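Local coordinates for protein probable porin (Pseudomonas aeruginosa, PDB 2Y0H) that probably serves as an outer-membrane porin of the OprD family, a closed antiparallel beta barrel that lets small solutes diffuse across the membrane, at residues A[187-199]-A[206-218]. Residues are numbered along the deposited sequence; the frame is centred on the assembly and turned at random.
Sequences FTPRLSASYYYGQ and QHYLGLLHTLPLG. With C8E ((hydroxyethyloxy)tri(ethyloxy)octane), chain E; C8E ((hydroxyethyloxy)tri(ethyloxy)octane), chain H.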
loop_
_atom_site.group_PDB
_atom_site.type_symbol
_atom_site.label_atom_id
_atom_site.label_comp_id
_atom_site.label_asym_id
_atom_site.label_seq_id
_atom_site.Cartn_x
_atom_site.Cartn_y
_atom_site.Cartn_z
ATOM N N PHE A 187 -7.697 -20.175 -10.070
ATOM C CA PHE A 187 -8.127 -21.562 -10.239
ATOM C C PHE A 187 -9.599 -21.631 -10.641
ATOM O O PHE A 187 -9.979 -22.377 -11.542
ATOM C CB PHE A 187 -7.883 -22.366 -8.964
ATOM C CG PHE A 187 -6.438 -22.716 -8.738
ATOM C CD1 PHE A 187 -5.850 -23.754 -9.432
ATOM C CD2 PHE A 187 -5.672 -22.010 -7.828
ATOM C CE1 PHE A 187 -4.522 -24.082 -9.224
ATOM C CE2 PHE A 187 -4.347 -22.335 -7.614
ATOM C CZ PHE A 187 -3.771 -23.370 -8.314
ATOM N N THR A 188 -10.421 -20.848 -9.954
ATOM C CA THR A 188 -11.823 -20.684 -10.309
ATOM C C THR A 188 -12.102 -19.214 -10.083
ATOM O O THR A 188 -11.229 -18.501 -9.593
ATOM C CB THR A 188 -12.743 -21.548 -9.423
ATOM O OG1 THR A 188 -12.931 -20.919 -8.147
ATOM C CG2 THR A 188 -12.147 -22.941 -9.226
ATOM N N PRO A 189 -13.301 -18.740 -10.443
ATOM C CA PRO A 189 -13.579 -17.325 -10.181
ATOM C C PRO A 189 -13.768 -17.062 -8.684
ATOM O O PRO A 189 -13.900 -15.910 -8.277
ATOM C CB PRO A 189 -14.886 -17.077 -10.941
ATOM C CG PRO A 189 -15.001 -18.216 -11.911
ATOM C CD PRO A 189 -14.374 -19.378 -11.218
ATOM N N ARG A 190 -13.774 -18.130 -7.887
ATOM C CA ARG A 190 -13.896 -18.036 -6.428
ATOM C C ARG A 190 -12.538 -18.168 -5.727
ATOM O O ARG A 190 -12.378 -17.744 -4.579
ATOM C CB ARG A 190 -14.819 -19.142 -5.895
ATOM C CG ARG A 190 -16.317 -18.827 -5.893
ATOM C CD ARG A 190 -17.118 -20.062 -5.458
ATOM N NE ARG A 190 -17.094 -21.116 -6.478
ATOM C CZ ARG A 190 -16.332 -22.210 -6.429
ATOM N NH1 ARG A 190 -15.522 -22.421 -5.397
ATOM N NH2 ARG A 190 -16.384 -23.103 -7.414
ATOM N N LEU A 191 -11.572 -18.769 -6.419
ATOM C CA LEU A 191 -10.318 -19.175 -5.798
ATOM C C LEU A 191 -9.093 -18.842 -6.637
ATOM O O LEU A 191 -8.938 -19.344 -7.751
ATOM C CB LEU A 191 -10.337 -20.678 -5.528
ATOM C CG LEU A 191 -9.020 -21.301 -5.069
ATOM C CD1 LEU A 191 -8.576 -20.720 -3.747
ATOM C CD2 LEU A 191 -9.180 -22.797 -4.944
ATOM N N SER A 192 -8.213 -18.011 -6.089
ATOM C CA SER A 192 -6.970 -17.680 -6.760
ATOM C C SER A 192 -5.794 -17.763 -5.801
ATOM O O SER A 192 -5.951 -17.630 -4.593
ATOM C CB SER A 192 -7.047 -16.288 -7.378
ATOM O OG SER A 192 -7.304 -15.332 -6.375
ATOM N N ALA A 193 -4.610 -17.996 -6.351
ATOM C CA ALA A 193 -3.416 -18.100 -5.546
ATOM C C ALA A 193 -2.326 -17.228 -6.148
ATOM O O ALA A 193 -2.300 -16.991 -7.361
ATOM C CB ALA A 193 -2.965 -19.550 -5.463
ATOM N N SER A 194 -1.431 -16.743 -5.295
ATOM C CA SER A 194 -0.363 -15.860 -5.735
ATOM C C SER A 194 0.940 -16.239 -5.086
ATOM O O SER A 194 0.982 -16.549 -3.898
ATOM C CB SER A 194 -0.682 -14.417 -5.373
ATOM O OG SER A 194 -1.686 -13.919 -6.221
ATOM N N TYR A 195 2.006 -16.235 -5.872
ATOM C CA TYR A 195 3.333 -16.379 -5.305
ATOM C C TYR A 195 4.204 -15.237 -5.809
ATOM O O TYR A 195 4.199 -14.938 -6.997
ATOM C CB TYR A 195 3.962 -17.730 -5.663
ATOM C CG TYR A 195 5.441 -17.770 -5.353
ATOM C CD1 TYR A 195 6.380 -17.328 -6.280
ATOM C CD2 TYR A 195 5.895 -18.206 -4.117
ATOM C CE1 TYR A 195 7.743 -17.345 -5.986
ATOM C CE2 TYR A 195 7.250 -18.229 -3.813
ATOM C CZ TYR A 195 8.166 -17.805 -4.746
ATOM O OH TYR A 195 9.505 -17.836 -4.428
ATOM N N TYR A 196 4.932 -14.597 -4.902
ATOM C CA TYR A 196 5.876 -13.547 -5.275
ATOM C C TYR A 196 7.216 -13.721 -4.575
ATOM O O TYR A 196 7.279 -14.232 -3.454
ATOM C CB TYR A 196 5.312 -12.145 -4.975
ATOM C CG TYR A 196 4.461 -11.577 -6.090
ATOM C CD1 TYR A 196 3.107 -11.874 -6.181
ATOM C CD2 TYR A 196 5.010 -10.731 -7.042
ATOM C CE1 TYR A 196 2.323 -11.350 -7.208
ATOM C CE2 TYR A 196 4.239 -10.206 -8.075
ATOM C CZ TYR A 196 2.901 -10.519 -8.156
ATOM O OH TYR A 196 2.140 -9.985 -9.176
ATOM N N TYR A 197 8.279 -13.282 -5.250
ATOM C CA TYR A 197 9.628 -13.296 -4.708
ATOM C C TYR A 197 10.192 -11.879 -4.802
ATOM O O TYR A 197 10.173 -11.271 -5.871
ATOM C CB TYR A 197 10.503 -14.290 -5.493
ATOM C CG TYR A 197 11.964 -14.323 -5.085
ATOM C CD1 TYR A 197 12.352 -14.833 -3.854
ATOM C CD2 TYR A 197 12.956 -13.836 -5.933
ATOM C CE1 TYR A 197 13.690 -14.868 -3.476
ATOM C CE2 TYR A 197 14.308 -13.868 -5.565
ATOM C CZ TYR A 197 14.663 -14.384 -4.333
ATOM O OH TYR A 197 15.989 -14.424 -3.951
ATOM N N GLY A 198 10.667 -11.350 -3.681
ATOM C CA GLY A 198 11.319 -10.049 -3.662
ATOM C C GLY A 198 12.759 -10.195 -3.192
ATOM O O GLY A 198 13.033 -10.885 -2.214
ATOM N N GLN A 199 13.691 -9.566 -3.893
ATOM C CA GLN A 199 15.091 -9.640 -3.490
ATOM C C GLN A 199 15.755 -8.284 -3.551
ATOM O O GLN A 199 15.991 -7.765 -4.633
ATOM C CB GLN A 199 15.869 -10.589 -4.399
ATOM C CG GLN A 199 17.379 -10.559 -4.160
ATOM C CD GLN A 199 18.148 -11.240 -5.290
ATOM O OE1 GLN A 199 17.913 -10.959 -6.465
ATOM N NE2 GLN A 199 19.049 -12.162 -4.934
ATOM N N GLN A 206 12.601 -12.341 0.032
ATOM C CA GLN A 206 11.287 -12.516 0.619
ATOM C C GLN A 206 10.373 -13.331 -0.295
ATOM O O GLN A 206 10.192 -12.990 -1.468
ATOM C CB GLN A 206 10.677 -11.147 0.877
ATOM C CG GLN A 206 9.352 -11.170 1.578
ATOM C CD GLN A 206 8.956 -9.782 2.062
ATOM O OE1 GLN A 206 8.397 -8.997 1.312
ATOM N NE2 GLN A 206 9.255 -9.482 3.322
ATOM N N HIS A 207 9.796 -14.395 0.247
ATOM C CA HIS A 207 8.854 -15.220 -0.503
ATOM C C HIS A 207 7.470 -14.933 0.016
ATOM O O HIS A 207 7.277 -14.820 1.218
ATOM C CB HIS A 207 9.141 -16.722 -0.331
ATOM C CG HIS A 207 10.467 -17.156 -0.873
ATOM N ND1 HIS A 207 10.627 -17.632 -2.158
ATOM C CD2 HIS A 207 11.695 -17.190 -0.302
ATOM C CE1 HIS A 207 11.897 -17.937 -2.355
ATOM N NE2 HIS A 207 12.566 -17.669 -1.247
ATOM N N TYR A 208 6.506 -14.840 -0.892
ATOM C CA TYR A 208 5.130 -14.559 -0.526
ATOM C C TYR A 208 4.220 -15.604 -1.115
ATOM O O TYR A 208 4.338 -15.947 -2.295
ATOM C CB TYR A 208 4.696 -13.190 -1.054
ATOM C CG TYR A 208 3.198 -12.965 -1.024
ATOM C CD1 TYR A 208 2.553 -12.618 0.164
ATOM C CD2 TYR A 208 2.423 -13.084 -2.176
ATOM C CE1 TYR A 208 1.189 -12.405 0.211
ATOM C CE2 TYR A 208 1.034 -12.861 -2.132
ATOM C CZ TYR A 208 0.432 -12.529 -0.929
ATOM O OH TYR A 208 -0.925 -12.304 -0.843
ATOM N N LEU A 209 3.299 -16.086 -0.288
ATOM C CA LEU A 209 2.245 -16.972 -0.749
ATOM C C LEU A 209 0.893 -16.441 -0.281
ATOM O O LEU A 209 0.691 -16.186 0.906
ATOM C CB LEU A 209 2.460 -18.392 -0.228
ATOM C CG LEU A 209 1.626 -19.412 -0.994
ATOM C CD1 LEU A 209 2.149 -19.457 -2.413
ATOM C CD2 LEU A 209 1.689 -20.807 -0.346
ATOM N N GLY A 210 -0.025 -16.268 -1.220
ATOM C CA GLY A 210 -1.347 -15.782 -0.896
ATOM C C GLY A 210 -2.429 -16.676 -1.464
ATOM O O GLY A 210 -2.324 -17.170 -2.585
ATOM N N LEU A 211 -3.479 -16.875 -0.688
ATOM C CA LEU A 211 -4.591 -17.706 -1.106
ATOM C C LEU A 211 -5.857 -16.889 -0.897
ATOM O O LEU A 211 -6.212 -16.561 0.238
ATOM C CB LEU A 211 -4.616 -18.971 -0.259
ATOM C CG LEU A 211 -4.967 -20.292 -0.932
ATOM C CD1 LEU A 211 -4.628 -21.448 -0.002
ATOM C CD2 LEU A 211 -6.437 -20.317 -1.297
ATOM N N LEU A 212 -6.517 -16.528 -1.991
ATOM C CA LEU A 212 -7.743 -15.749 -1.908
ATOM C C LEU A 212 -8.984 -16.581 -2.264
ATOM O O LEU A 212 -9.156 -17.006 -3.411
ATOM C CB LEU A 212 -7.654 -14.501 -2.792
ATOM C CG LEU A 212 -8.910 -13.637 -2.778
ATOM C CD1 LEU A 212 -9.196 -13.168 -1.351
ATOM C CD2 LEU A 212 -8.772 -12.449 -3.743
ATOM N N HIS A 213 -9.841 -16.809 -1.271
ATOM C CA HIS A 213 -11.077 -17.564 -1.490
ATOM C C HIS A 213 -12.337 -16.747 -1.193
ATOM O O HIS A 213 -12.494 -16.191 -0.100
ATOM C CB HIS A 213 -11.093 -18.860 -0.676
ATOM C CG HIS A 213 -12.292 -19.714 -0.947
ATOM N ND1 HIS A 213 -13.332 -19.847 -0.051
ATOM C CD2 HIS A 213 -12.628 -20.454 -2.030
ATOM C CE1 HIS A 213 -14.252 -20.644 -0.567
ATOM N NE2 HIS A 213 -13.852 -21.020 -1.768
ATOM N N THR A 214 -13.224 -16.667 -2.181
ATOM C CA THR A 214 -14.506 -15.999 -2.013
ATOM C C THR A 214 -15.630 -17.041 -2.102
ATOM O O THR A 214 -15.761 -17.757 -3.103
ATOM C CB THR A 214 -14.717 -14.870 -3.049
ATOM O OG1 THR A 214 -13.739 -13.842 -2.847
ATOM C CG2 THR A 214 -16.093 -14.250 -2.893
ATOM N N LEU A 215 -16.416 -17.131 -1.035
ATOM C CA LEU A 215 -17.484 -18.111 -0.925
ATOM C C LEU A 215 -18.822 -17.377 -0.925
ATOM O O LEU A 215 -19.113 -16.628 0.005
ATOM C CB LEU A 215 -17.328 -18.916 0.377
ATOM C CG LEU A 215 -18.442 -19.911 0.752
ATOM C CD1 LEU A 215 -18.416 -21.135 -0.168
ATOM C CD2 LEU A 215 -18.368 -20.357 2.218
ATOM N N PRO A 216 -19.645 -17.584 -1.965
ATOM C CA PRO A 216 -20.996 -16.996 -1.979
ATOM C C PRO A 216 -21.883 -17.686 -0.939
ATOM O O PRO A 216 -21.754 -18.882 -0.729
ATOM C CB PRO A 216 -21.506 -17.299 -3.396
ATOM C CG PRO A 216 -20.279 -17.725 -4.185
ATOM C CD PRO A 216 -19.375 -18.374 -3.177
ATOM N N LEU A 217 -22.748 -16.932 -0.277
ATOM C CA LEU A 217 -23.543 -17.485 0.810
ATOM C C LEU A 217 -25.013 -17.072 0.717
ATOM O O LEU A 217 -25.710 -17.024 1.725
ATOM C CB LEU A 217 -22.959 -17.058 2.163
ATOM C CG LEU A 217 -21.645 -17.705 2.613
ATOM C CD1 LEU A 217 -21.103 -17.027 3.860
ATOM C CD2 LEU A 217 -21.823 -19.197 2.845
ATOM N N GLY A 218 -25.472 -16.773 -0.495
ATOM C CA GLY A 218 -26.823 -16.283 -0.712
ATOM C C GLY A 218 -26.793 -14.842 -1.197
ATOM O O GLY A 218 -25.728 -14.220 -1.250
HETATM C C1 C8E E . 5.865 -20.188 -9.801
HETATM C C2 C8E E . 4.781 -20.928 -9.018
HETATM C C3 C8E E . 5.303 -21.570 -7.733
HETATM C C4 C8E E . 6.475 -20.808 -7.119
HETATM C C5 C8E E . 7.493 -21.776 -6.522
HETATM C C6 C8E E . 8.378 -21.101 -5.471
HETATM C C7 C8E E . 9.413 -22.064 -4.878
HETATM C C8 C8E E . 10.501 -21.302 -4.126
HETATM O O9 C8E E . 11.087 -22.106 -3.121
HETATM C C10 C8E E . 12.501 -22.092 -3.155
HETATM C C1 C8E H . 10.710 -17.627 -8.663
HETATM C C2 C8E H . 11.414 -17.661 -7.308
HETATM C C3 C8E H . 12.718 -18.457 -7.343
HETATM C C4 C8E H . 13.769 -17.864 -6.407
HETATM C C5 C8E H . 14.384 -18.913 -5.487
#
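Leu191 CD1 and Leu211 CD2 meet on the outward, lipid-facing side of a beta hairpin, one methyl of each leucine touching across neighbouring strands of the barrel; their 3.3 Å separation is tighter than usual, so the exact fit is doubtful. Further along the same face, Leu209 CD1 lies 4.1 Å from Tyr195 CB, at the edge of the Tyr195 ring and near its plane. With CG of Tyr195 anti to the backbone N (chi1 167°), the ring end comes closer to His207 and runs alongside it, both side chains pointing the same way. One ring face of Tyr195 carries the alkyl chain of a bound C8E detergent, whose C6 sits 3.4 Å from Tyr195 CZ. A second C8E covers one face of Tyr197, and Tyr197 CD1 in turn lies over the imidazole of His207, offset toward its rim, with the two planes at 46°.

On the opposite face, which looks into the barrel, Ser194 CB abuts the edge of the Tyr208 ring at CE2, while Gly210 N lies over one face of that ring. Tyr208 also meets Phe230 and Arg228 of the next strand.

Between these faces, paired backbone bonds join Ser192 to Leu212, Ser194 to Gly210, Tyr196 to Tyr208 and Gly198 to Gln206. Beyond them, Thr214 N reaches Arg190 O at 2.8 Å in a nearly straight bond (172°). A hydrogen bond, very short at 2.5 Å and so of uncertain exact length, joins Tyr195 OH and His207 ND1. Pairing hydroxyl with imidazole gives both aromatic residues a polar partner beside the detergent tails, consistent with the aromatic girdle of outer-membrane barrels near the membrane interface.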